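Local coordinates for protein endo-beta-1,4-mannanase (Alicyclobacillus acidocaldarius, PDB 4CD8) that hydrolyses internal beta-1,4-mannosidic linkages of mannans as a retaining-type family GH113 glycoside hydrolase with a TIM-barrel fold, at residues A[18-23]-A[50-55]; A[22-27]-A[65-70]; A[92-97]-A[144-149]. One frame throughout, in Å; residues are numbered along the deposited sequence. Where two conformers were deposited one is given.

Interaction 1 of 3, residues A[18-23]-A[50-55]; sequences FGFVGQ and AFAGLM. With BMA (beta-D-mannopyranose), chain C.
The ring of Phe20 stands with its edge against the backbone of Ala50 and Phe51: Ala50 C and Phe51 N lie close to the ring plane, and CD1 is 3.7 Å from Ala50 CB. CE1 and CZ run on to the methyl of Ala52. The CD2-CE2 edge faces the sugar, with CE2 3.4 Å from O5 of the bound mannose and the mannose O2 also near the plane. Over one face sits CG1 of Val21, displaced toward the rim; the same methyl reaches C6 of the mannose, at 3.9 Å. A chi1 of -156° puts CG of Phe20 anti to the backbone N; the ring beyond it lies between strand 46-55 and the sugar, and Trp281 meets it edge-to-face. This is the mouth of a TIM barrel, where the loop following strand 13-18 folds over the neighbouring parallel strand to line the sugar-binding cleft. A cis peptide precedes Val21, whose carbonyl O accepts from Ala52 N at 3.0 Å, the donor lying above the carbonyl plane. A water lies 2.8 Å from both Val21 O and Ala52 O. At the other end Ala50 N makes a long, weak bond to Phe18 O. An alanine at Phe20 would probably leave the Ala50 and Ala52 methyls and the mannose ring oxygen without their shared neighbour, opening a gap between strand and sugar. Gly22 passes close over Phe51, its CA 3.8 Å from Phe51 CB, and a side chain on that glycine would clash there.

Interaction 2 of 3, residues A[22-27]-A[65-70]; sequences GQHGTW and YGPPVT
Gln23 and Thr70 are joined by a single backbone bridge, their CA atoms 4.5 Å apart; one hydrogen bond beside it runs from His24 N to Val69 O at 3.0 Å, with the donor above the carbonyl plane, and Gly22 bonds through its backbone to Val71, just past the 65-70 loop. Thr70 CA also brings its hydrogen to Gly22 O in a CA-H...O contact. His24 is the side chain that carries the meeting. Its CG, anti to the backbone N (chi1 -175°), is directed toward the 65-70 loop. In the ring, CD2 comes edge-on to Thr70 O, 3.2 Å away and in the ring plane, while Pro68 CA lies over one face toward the rim. The tip reaches Pro67, where NE2 is 3.7 Å from Pro67 CB and the two side chains cross at about a right angle. His24 CB in turn presses on Pro68 O at 3.2 Å. Each loop is braced from within. Residues 23-26 form a type II beta turn, and Gln23 O accepts from both the N and OG1 of Thr26, the hydroxyl lying on a carbonyl lone pair at 2.7 Å. In the 65-70 loop, Gly66 O accepts from the amides of Val69 and Thr70, closing a tight bend that contains the cis peptide before Pro68. The contact thus ties together the loops that precede helices 30-40 and 73-85 on the barrel rim, and Glu75 of the latter helix bonds to Gly25 N. Between the two segments there is one conventional hydrogen bond; the rest is His24 carbons against the carbonyl oxygens of Pro68 and Thr70, and its ring against Pro67, so the join depends largely on one side chain.

Interaction 3 of 3, residues A[92-97]-A[144-149]; sequences LKPTVN and EMFCVG. With BMA (beta-D-mannopyranose), chain C.
Pro94 and Phe146 cross at about a right angle, the proline CG 3.8 Å from both CE1 and CZ of the phenyl ring. Phe146 has its CG anti to the backbone N (chi1 -175°), and CD1 on the near side of the ring touches Leu92 CB at 4.2 Å. Leu92 and Phe146 are bridged partners in the parallel pairing, and their side chains lie on the same face of the sheet, the outer one, where Ala138 of helix 120-140 packs on the phenylalanine and Met131 and Tyr134 of that helix pack on the proline. Lys93 and Cys147 form the neighbouring pair, meeting side by side through Lys93 CG and Cys147 CB at 4.0 Å. Beyond CG the lysine is extended, and it carries NZ to a salt bridge with Glu231 and a hydrogen bond with Asn180. Beneath the side chains the strands run parallel, as adjacent staves of the TIM barrel, their axes 17° apart. Leu92 bonds through both its N and its O: the N donates to Met145 O, and the O accepts from Cys147 N, each at 3.0 Å, the second bond nearly straight at 172°. Further along, a water donates to Pro94 O and Cys147 O, filling in where proline has no amide hydrogen to offer. At the C-terminal end of strand 89-98, Asn97 ND2 reaches O6 of the bound mannose in a weak bond of 3.2 Å, while its OD1 is held by Arg104. The chemistry is divided by side: carbon packing against the helix outside, and on the inner side a buried lysine salt-bridged to Glu231, a residue of the inhibitor pocket.

Strand 46-55 connects the set: it receives the 18-23 loop in interaction 1 and lies beside strand 89-98 of interaction 3, with Gly53 N bonding to Thr95 O at 2.9 Å and Met55 N probably to Asn97 O. Interactions 1 and 3, centres about 10 Å apart, approach the same mannose from the 18-23 loop and from the end of strand 89-98. The bound inhibitor is about 4 Å from the side chain of Phe20 in interaction 1 and about 5 Å from that of Lys93 in interaction 3. Interaction 2 continues the first loop outward, Trp27 NE1 turning back to Gly19 O at 2.9 Å; it stands off, with Gly22 about 12 Å from the inhibitor, and does not touch interaction 3.

Interaction 1 of 3, residues A[18-23]-A[50-55]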
loop_
_atom_site.group_PDB
_atom_site.type_symbol
_atom_site.label_atom_id
_atom_site.label_comp_id
_atom_site.label_asym_id
_atom_site.label_seq_id
_atom_site.Cartn_x
_atom_site.Cartn_y
_atom_site.Cartn_z
ATOM N N PHE A 18 -0.130 2.810 7.534
ATOM C CA PHE A 18 0.064 2.634 8.967
ATOM C C PHE A 18 0.285 1.184 9.351
ATOM O O PHE A 18 -0.442 0.282 8.945
ATOM C CB PHE A 18 -1.153 3.090 9.758
ATOM C CG PHE A 18 -1.019 2.863 11.251
ATOM C CD1 PHE A 18 -1.452 1.687 11.843
ATOM C CD2 PHE A 18 -0.509 3.861 12.049
ATOM C CE1 PHE A 18 -1.320 1.477 13.201
ATOM C CE2 PHE A 18 -0.433 3.683 13.410
ATOM C CZ PHE A 18 -0.821 2.493 13.984
ATOM N N GLY A 19 1.320 0.954 10.160
ATOM C CA GLY A 19 1.394 -0.272 10.964
ATOM C C GLY A 19 1.996 -1.513 10.342
ATOM O O GLY A 19 1.962 -2.597 10.950
ATOM N N PHE A 20 2.545 -1.389 9.141
ATOM C CA PHE A 20 3.182 -2.548 8.459
ATOM C C PHE A 20 4.345 -3.039 9.322
ATOM O O PHE A 20 5.062 -2.221 9.882
ATOM C CB PHE A 20 3.699 -2.113 7.079
ATOM C CG PHE A 20 3.830 -3.225 6.079
ATOM C CD1 PHE A 20 2.706 -3.952 5.692
ATOM C CD2 PHE A 20 5.057 -3.514 5.485
ATOM C CE1 PHE A 20 2.801 -4.925 4.752
ATOM C CE2 PHE A 20 5.154 -4.507 4.520
ATOM C CZ PHE A 20 4.024 -5.213 4.151
ATOM N N VAL A 21 4.557 -4.343 9.439
ATOM C CA VAL A 21 3.922 -5.480 8.758
ATOM C C VAL A 21 2.713 -6.047 9.475
ATOM O O VAL A 21 2.202 -7.117 9.104
ATOM C CB VAL A 21 4.934 -6.658 8.584
ATOM C CG1 VAL A 21 6.114 -6.220 7.762
ATOM C CG2 VAL A 21 5.412 -7.233 9.922
ATOM N N GLY A 22 2.261 -5.369 10.509
ATOM C CA GLY A 22 1.119 -5.817 11.255
ATOM C C GLY A 22 1.331 -7.148 11.931
ATOM O O GLY A 22 0.526 -8.081 11.790
ATOM N N GLN A 23 2.422 -7.227 12.688
ATOM C CA GLN A 23 2.689 -8.386 13.509
ATOM C C GLN A 23 1.659 -8.456 14.597
ATOM O O GLN A 23 1.221 -7.409 15.144
ATOM C CB GLN A 23 4.043 -8.240 14.192
ATOM C CG GLN A 23 5.262 -8.207 13.313
ATOM C CD GLN A 23 6.525 -8.230 14.180
ATOM O OE1 GLN A 23 7.156 -9.273 14.345
ATOM N NE2 GLN A 23 6.849 -7.096 14.789
ATOM N N ALA A 50 -2.081 -1.721 6.760
ATOM C CA ALA A 50 -1.382 -2.686 5.937
ATOM C C ALA A 50 -0.741 -3.739 6.814
ATOM O O ALA A 50 -0.095 -3.399 7.808
ATOM C CB ALA A 50 -0.336 -2.015 5.067
ATOM N N PHE A 51 -0.867 -4.991 6.384
ATOM C CA PHE A 51 -0.224 -6.091 7.089
ATOM C C PHE A 51 0.071 -7.237 6.162
ATOM O O PHE A 51 -0.490 -7.329 5.104
ATOM C CB PHE A 51 -1.081 -6.580 8.266
ATOM C CG PHE A 51 -2.395 -7.186 7.852
ATOM C CD1 PHE A 51 -3.484 -6.373 7.518
ATOM C CD2 PHE A 51 -2.539 -8.546 7.756
ATOM C CE1 PHE A 51 -4.697 -6.965 7.125
ATOM C CE2 PHE A 51 -3.743 -9.132 7.389
ATOM C CZ PHE A 51 -4.810 -8.328 7.023
ATOM N N ALA A 52 0.992 -8.110 6.565
ATOM C CA ALA A 52 1.423 -9.226 5.728
ATOM C C ALA A 52 1.262 -10.566 6.372
ATOM O O ALA A 52 1.794 -10.807 7.466
ATOM C CB ALA A 52 2.873 -9.046 5.301
ATOM N N GLY A 53 0.548 -11.440 5.682
ATOM C CA GLY A 53 0.633 -12.869 5.910
ATOM C C GLY A 53 1.972 -13.388 5.432
ATOM O O GLY A 53 2.704 -12.681 4.739
ATOM N N LEU A 54 2.321 -14.607 5.845
ATOM C CA LEU A 54 3.636 -15.151 5.538
ATOM C C LEU A 54 3.551 -16.460 4.773
ATOM O O LEU A 54 2.848 -17.395 5.162
ATOM C CB LEU A 54 4.467 -15.371 6.816
ATOM C CG LEU A 54 4.887 -14.119 7.587
ATOM C CD1 LEU A 54 5.569 -14.511 8.903
ATOM C CD2 LEU A 54 5.824 -13.266 6.727
ATOM N N MET A 55 4.313 -16.501 3.696
ATOM C CA MET A 55 4.534 -17.698 2.952
ATOM C C MET A 55 5.796 -18.324 3.442
ATOM O O MET A 55 6.810 -17.653 3.630
ATOM C CB MET A 55 4.641 -17.422 1.467
ATOM C CG MET A 55 3.269 -17.144 0.870
ATOM S SD MET A 55 3.333 -16.436 -0.779
ATOM C CE MET A 55 3.960 -17.856 -1.706
HETATM C C1 BMA C . 9.095 -2.359 4.117
HETATM C C2 BMA C . 9.335 -1.727 5.480
HETATM C C3 BMA C . 10.096 -2.727 6.347
HETATM C C4 BMA C . 9.374 -4.069 6.309
HETATM C C5 BMA C . 9.216 -4.567 4.872
HETATM C C6 BMA C . 8.639 -5.977 4.758
HETATM O O1 BMA C . 8.359 -1.463 3.305
HETATM O O2 BMA C . 8.180 -1.413 6.209
HETATM O O3 BMA C . 10.223 -2.248 7.696
HETATM O O4 BMA C . 10.229 -4.956 7.006
HETATM O O5 BMA C . 8.386 -3.598 4.220
HETATM O O6 BMA C . 8.108 -6.200 3.441
HETATM O O HOH W 1 2.517 -9.764 9.946
#

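Interaction 2 of 3, residues A[22-27]-A[65-70]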
loop_
_atom_site.group_PDB
_atom_site.type_symbol
_atom_site.label_atom_id
_atom_site.label_comp_id
_atom_site.label_asym_id
_atom_site.label_seq_id
_atom_site.Cartn_x
_atom_site.Cartn_y
_atom_site.Cartn_z
ATOM N N GLY A 22 2.261 -5.369 10.509
ATOM C CA GLY A 22 1.119 -5.817 11.255
ATOM C C GLY A 22 1.331 -7.148 11.931
ATOM O O GLY A 22 0.526 -8.081 11.790
ATOM N N GLN A 23 2.422 -7.227 12.688
ATOM C CA GLN A 23 2.689 -8.386 13.509
ATOM C C GLN A 23 1.659 -8.456 14.597
ATOM O O GLN A 23 1.221 -7.409 15.144
ATOM C CB GLN A 23 4.043 -8.240 14.192
ATOM C CG GLN A 23 5.262 -8.207 13.313
ATOM C CD GLN A 23 6.525 -8.230 14.180
ATOM O OE1 GLN A 23 7.156 -9.273 14.345
ATOM N NE2 GLN A 23 6.849 -7.096 14.789
ATOM N N HIS A 24 1.284 -9.692 14.926
ATOM C CA HIS A 24 0.296 -9.958 15.938
ATOM C C HIS A 24 0.558 -9.167 17.219
ATOM O O HIS A 24 1.667 -9.201 17.773
ATOM C CB HIS A 24 0.318 -11.444 16.298
ATOM C CG HIS A 24 -0.747 -11.839 17.258
ATOM N ND1 HIS A 24 -0.488 -12.262 18.551
ATOM C CD2 HIS A 24 -2.088 -11.890 17.103
ATOM C CE1 HIS A 24 -1.629 -12.528 19.156
ATOM N NE2 HIS A 24 -2.613 -12.328 18.290
ATOM N N GLY A 25 -0.492 -8.520 17.715
ATOM C CA GLY A 25 -0.461 -7.753 18.973
ATOM C C GLY A 25 0.037 -6.326 18.874
ATOM O O GLY A 25 -0.163 -5.557 19.793
ATOM N N THR A 26 0.710 -5.960 17.791
ATOM C CA THR A 26 1.322 -4.635 17.747
ATOM C C THR A 26 0.318 -3.480 17.636
ATOM O O THR A 26 0.585 -2.372 18.102
ATOM C CB THR A 26 2.395 -4.516 16.652
ATOM O OG1 THR A 26 1.822 -4.747 15.364
ATOM C CG2 THR A 26 3.543 -5.517 16.904
ATOM N N TRP A 27 -0.821 -3.737 17.013
ATOM C CA TRP A 27 -1.820 -2.684 16.850
ATOM C C TRP A 27 -2.745 -2.501 18.069
ATOM O O TRP A 27 -3.422 -1.480 18.205
ATOM C CB TRP A 27 -2.653 -2.953 15.608
ATOM C CG TRP A 27 -1.932 -2.886 14.310
ATOM C CD1 TRP A 27 -0.578 -2.783 14.099
ATOM C CD2 TRP A 27 -2.530 -2.965 12.994
ATOM N NE1 TRP A 27 -0.306 -2.786 12.755
ATOM C CE2 TRP A 27 -1.486 -2.886 12.056
ATOM C CE3 TRP A 27 -3.850 -3.094 12.529
ATOM C CZ2 TRP A 27 -1.692 -2.988 10.692
ATOM C CZ3 TRP A 27 -4.056 -3.149 11.175
ATOM C CH2 TRP A 27 -2.985 -3.076 10.263
ATOM N N TYR A 65 -1.683 -16.489 8.094
ATOM C CA TYR A 65 -2.211 -15.199 8.527
ATOM C C TYR A 65 -3.182 -15.371 9.687
ATOM O O TYR A 65 -3.566 -16.504 10.028
ATOM C CB TYR A 65 -2.897 -14.472 7.370
ATOM C CG TYR A 65 -4.030 -15.266 6.729
ATOM C CD1 TYR A 65 -3.769 -16.177 5.704
ATOM C CD2 TYR A 65 -5.349 -15.112 7.157
ATOM C CE1 TYR A 65 -4.785 -16.901 5.104
ATOM C CE2 TYR A 65 -6.382 -15.822 6.565
ATOM C CZ TYR A 65 -6.091 -16.717 5.547
ATOM O OH TYR A 65 -7.090 -17.427 4.974
ATOM N N GLY A 66 -3.590 -14.249 10.267
ATOM C CA GLY A 66 -4.256 -14.260 11.547
ATOM C C GLY A 66 -3.252 -14.620 12.641
ATOM O O GLY A 66 -2.070 -14.777 12.374
ATOM N N PRO A 67 -3.722 -14.656 13.878
ATOM C CA PRO A 67 -2.892 -15.027 15.022
ATOM C C PRO A 67 -2.297 -16.386 14.748
ATOM O O PRO A 67 -2.961 -17.232 14.203
ATOM C CB PRO A 67 -3.898 -15.065 16.177
ATOM C CG PRO A 67 -4.981 -14.135 15.743
ATOM C CD PRO A 67 -5.120 -14.441 14.283
ATOM N N PRO A 68 -1.045 -16.608 15.140
ATOM C CA PRO A 68 -0.142 -15.748 15.873
ATOM C C PRO A 68 0.770 -14.875 15.002
ATOM O O PRO A 68 1.667 -14.193 15.524
ATOM C CB PRO A 68 0.731 -16.777 16.621
ATOM C CG PRO A 68 0.855 -17.869 15.648
ATOM C CD PRO A 68 -0.478 -17.959 14.954
ATOM N N VAL A 69 0.565 -14.905 13.687
ATOM C CA VAL A 69 1.443 -14.230 12.754
ATOM C C VAL A 69 1.078 -12.766 12.632
ATOM O O VAL A 69 1.877 -11.882 12.963
ATOM C CB VAL A 69 1.381 -14.925 11.390
ATOM C CG1 VAL A 69 2.154 -14.132 10.330
ATOM C CG2 VAL A 69 1.872 -16.373 11.552
ATOM N N THR A 70 -0.154 -12.510 12.200
ATOM C CA THR A 70 -0.580 -11.133 11.972
ATOM C C THR A 70 -1.475 -10.601 13.100
ATOM O O THR A 70 -1.972 -11.354 13.944
ATOM C CB THR A 70 -1.399 -10.988 10.652
ATOM O OG1 THR A 70 -2.704 -11.562 10.841
ATOM C CG2 THR A 70 -0.703 -11.675 9.539
#

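Interaction 3 of 3, residues A[92-97]-A[144-149]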
loop_
_atom_site.group_PDB
_atom_site.type_symbol
_atom_site.label_atom_id
_atom_site.label_comp_id
_atom_site.label_asym_id
_atom_site.label_seq_id
_atom_site.Cartn_x
_atom_site.Cartn_y
_atom_site.Cartn_z
ATOM N N LEU A 92 -8.123 -1.068 3.757
ATOM C CA LEU A 92 -7.521 -2.287 4.333
ATOM C C LEU A 92 -6.682 -2.963 3.279
ATOM O O LEU A 92 -7.174 -3.253 2.182
ATOM C CB LEU A 92 -8.578 -3.232 4.883
ATOM C CG LEU A 92 -8.058 -4.405 5.723
ATOM C CD1 LEU A 92 -7.245 -3.951 6.967
ATOM C CD2 LEU A 92 -9.213 -5.325 6.087
ATOM N N LYS A 93 -5.403 -3.278 3.647
ATOM C CA LYS A 93 -4.442 -3.823 2.710
ATOM C C LYS A 93 -3.731 -5.029 3.272
ATOM O O LYS A 93 -2.624 -4.913 3.851
ATOM C CB LYS A 93 -3.424 -2.779 2.267
ATOM C CG LYS A 93 -2.427 -3.253 1.228
ATOM C CD LYS A 93 -1.532 -2.107 0.815
ATOM C CE LYS A 93 -0.175 -2.529 0.288
ATOM N NZ LYS A 93 0.497 -1.350 -0.281
ATOM N N PRO A 94 -4.349 -6.192 3.136
ATOM C CA PRO A 94 -3.636 -7.449 3.400
ATOM C C PRO A 94 -2.686 -7.772 2.258
ATOM O O PRO A 94 -3.050 -7.616 1.112
ATOM C CB PRO A 94 -4.763 -8.490 3.469
ATOM C CG PRO A 94 -6.024 -7.783 3.185
ATOM C CD PRO A 94 -5.691 -6.440 2.600
ATOM N N THR A 95 -1.468 -8.222 2.539
ATOM C CA THR A 95 -0.646 -8.742 1.498
ATOM C C THR A 95 0.153 -9.944 2.029
ATOM O O THR A 95 -0.178 -10.462 3.087
ATOM C CB THR A 95 0.254 -7.648 0.900
ATOM O OG1 THR A 95 0.898 -8.158 -0.262
ATOM C CG2 THR A 95 1.310 -7.199 1.899
ATOM N N VAL A 96 1.132 -10.407 1.259
ATOM C CA VAL A 96 1.977 -11.550 1.696
ATOM C C VAL A 96 3.425 -11.173 1.550
ATOM O O VAL A 96 3.813 -10.463 0.623
ATOM C CB VAL A 96 1.715 -12.831 0.876
ATOM C CG1 VAL A 96 0.300 -13.330 1.084
ATOM C CG2 VAL A 96 1.952 -12.653 -0.615
ATOM N N ASN A 97 4.213 -11.689 2.503
ATOM C CA ASN A 97 5.664 -11.713 2.402
ATOM C C ASN A 97 6.134 -13.149 2.473
ATOM O O ASN A 97 5.407 -14.018 2.908
ATOM C CB ASN A 97 6.291 -10.924 3.552
ATOM C CG ASN A 97 6.157 -9.419 3.355
ATOM O OD1 ASN A 97 5.870 -8.970 2.236
ATOM N ND2 ASN A 97 6.357 -8.644 4.422
ATOM N N GLU A 144 -13.572 2.059 3.778
ATOM C CA GLU A 144 -13.985 2.704 2.531
ATOM C C GLU A 144 -13.258 2.167 1.289
ATOM O O GLU A 144 -13.673 2.341 0.166
ATOM C CB GLU A 144 -13.769 4.190 2.660
ATOM C CG GLU A 144 -14.705 4.858 3.662
ATOM C CD GLU A 144 -14.268 4.885 5.105
ATOM O OE1 GLU A 144 -13.288 4.165 5.487
ATOM O OE2 GLU A 144 -14.952 5.594 5.878
ATOM N N MET A 145 -12.122 1.507 1.489
ATOM C CA MET A 145 -11.419 0.866 0.382
ATOM C C MET A 145 -10.783 -0.446 0.848
ATOM O O MET A 145 -10.473 -0.602 2.032
ATOM C CB MET A 145 -10.309 1.778 -0.185
ATOM C CG MET A 145 -9.720 1.368 -1.514
ATOM S SD MET A 145 -8.422 2.487 -2.075
ATOM C CE MET A 145 -9.170 4.092 -2.159
ATOM N N PHE A 146 -10.583 -1.337 -0.113
ATOM C CA PHE A 146 -9.946 -2.620 0.063
ATOM C C PHE A 146 -8.969 -2.811 -1.079
ATOM O O PHE A 146 -9.285 -2.629 -2.242
ATOM C CB PHE A 146 -10.954 -3.767 0.063
ATOM C CG PHE A 146 -10.323 -5.106 0.360
ATOM C CD1 PHE A 146 -10.017 -5.445 1.660
ATOM C CD2 PHE A 146 -10.027 -6.020 -0.643
ATOM C CE1 PHE A 146 -9.422 -6.686 1.973
ATOM C CE2 PHE A 146 -9.461 -7.274 -0.326
ATOM C CZ PHE A 146 -9.148 -7.574 0.993
ATOM N N CYS A 147 -7.739 -3.183 -0.734
ATOM C CA CYS A 147 -6.720 -3.425 -1.724
ATOM C C CYS A 147 -6.501 -4.908 -1.873
ATOM O O CYS A 147 -6.036 -5.583 -0.917
ATOM C CB CYS A 147 -5.428 -2.730 -1.325
ATOM S SG CYS A 147 -4.086 -2.876 -2.502
ATOM N N VAL A 148 -6.789 -5.422 -3.057
ATOM C CA VAL A 148 -6.802 -6.883 -3.314
ATOM C C VAL A 148 -5.448 -7.493 -3.593
ATOM O O VAL A 148 -5.286 -8.715 -3.623
ATOM C CB VAL A 148 -7.700 -7.271 -4.517
ATOM C CG1 VAL A 148 -9.095 -6.722 -4.312
ATOM C CG2 VAL A 148 -7.103 -6.805 -5.843
ATOM N N GLY A 149 -4.463 -6.665 -3.793
ATOM C CA GLY A 149 -3.104 -7.195 -3.943
ATOM C C GLY A 149 -2.100 -6.094 -4.097
ATOM O O GLY A 149 -2.456 -4.951 -4.336
HETATM C C1 BMA C . 9.095 -2.359 4.117
HETATM C C2 BMA C . 9.335 -1.727 5.480
HETATM C C3 BMA C . 10.096 -2.727 6.347
HETATM C C4 BMA C . 9.374 -4.069 6.309
HETATM C C5 BMA C . 9.216 -4.567 4.872
HETATM C C6 BMA C . 8.639 -5.977 4.758
HETATM O O1 BMA C . 8.359 -1.463 3.305
HETATM O O2 BMA C . 8.180 -1.413 6.209
HETATM O O3 BMA C . 10.223 -2.248 7.696
HETATM O O4 BMA C . 10.229 -4.956 7.006
HETATM O O5 BMA C . 8.386 -3.598 4.220
HETATM O O6 BMA C . 8.108 -6.200 3.441
HETATM O O HOH W 2 -3.209 -5.971 -1.026
#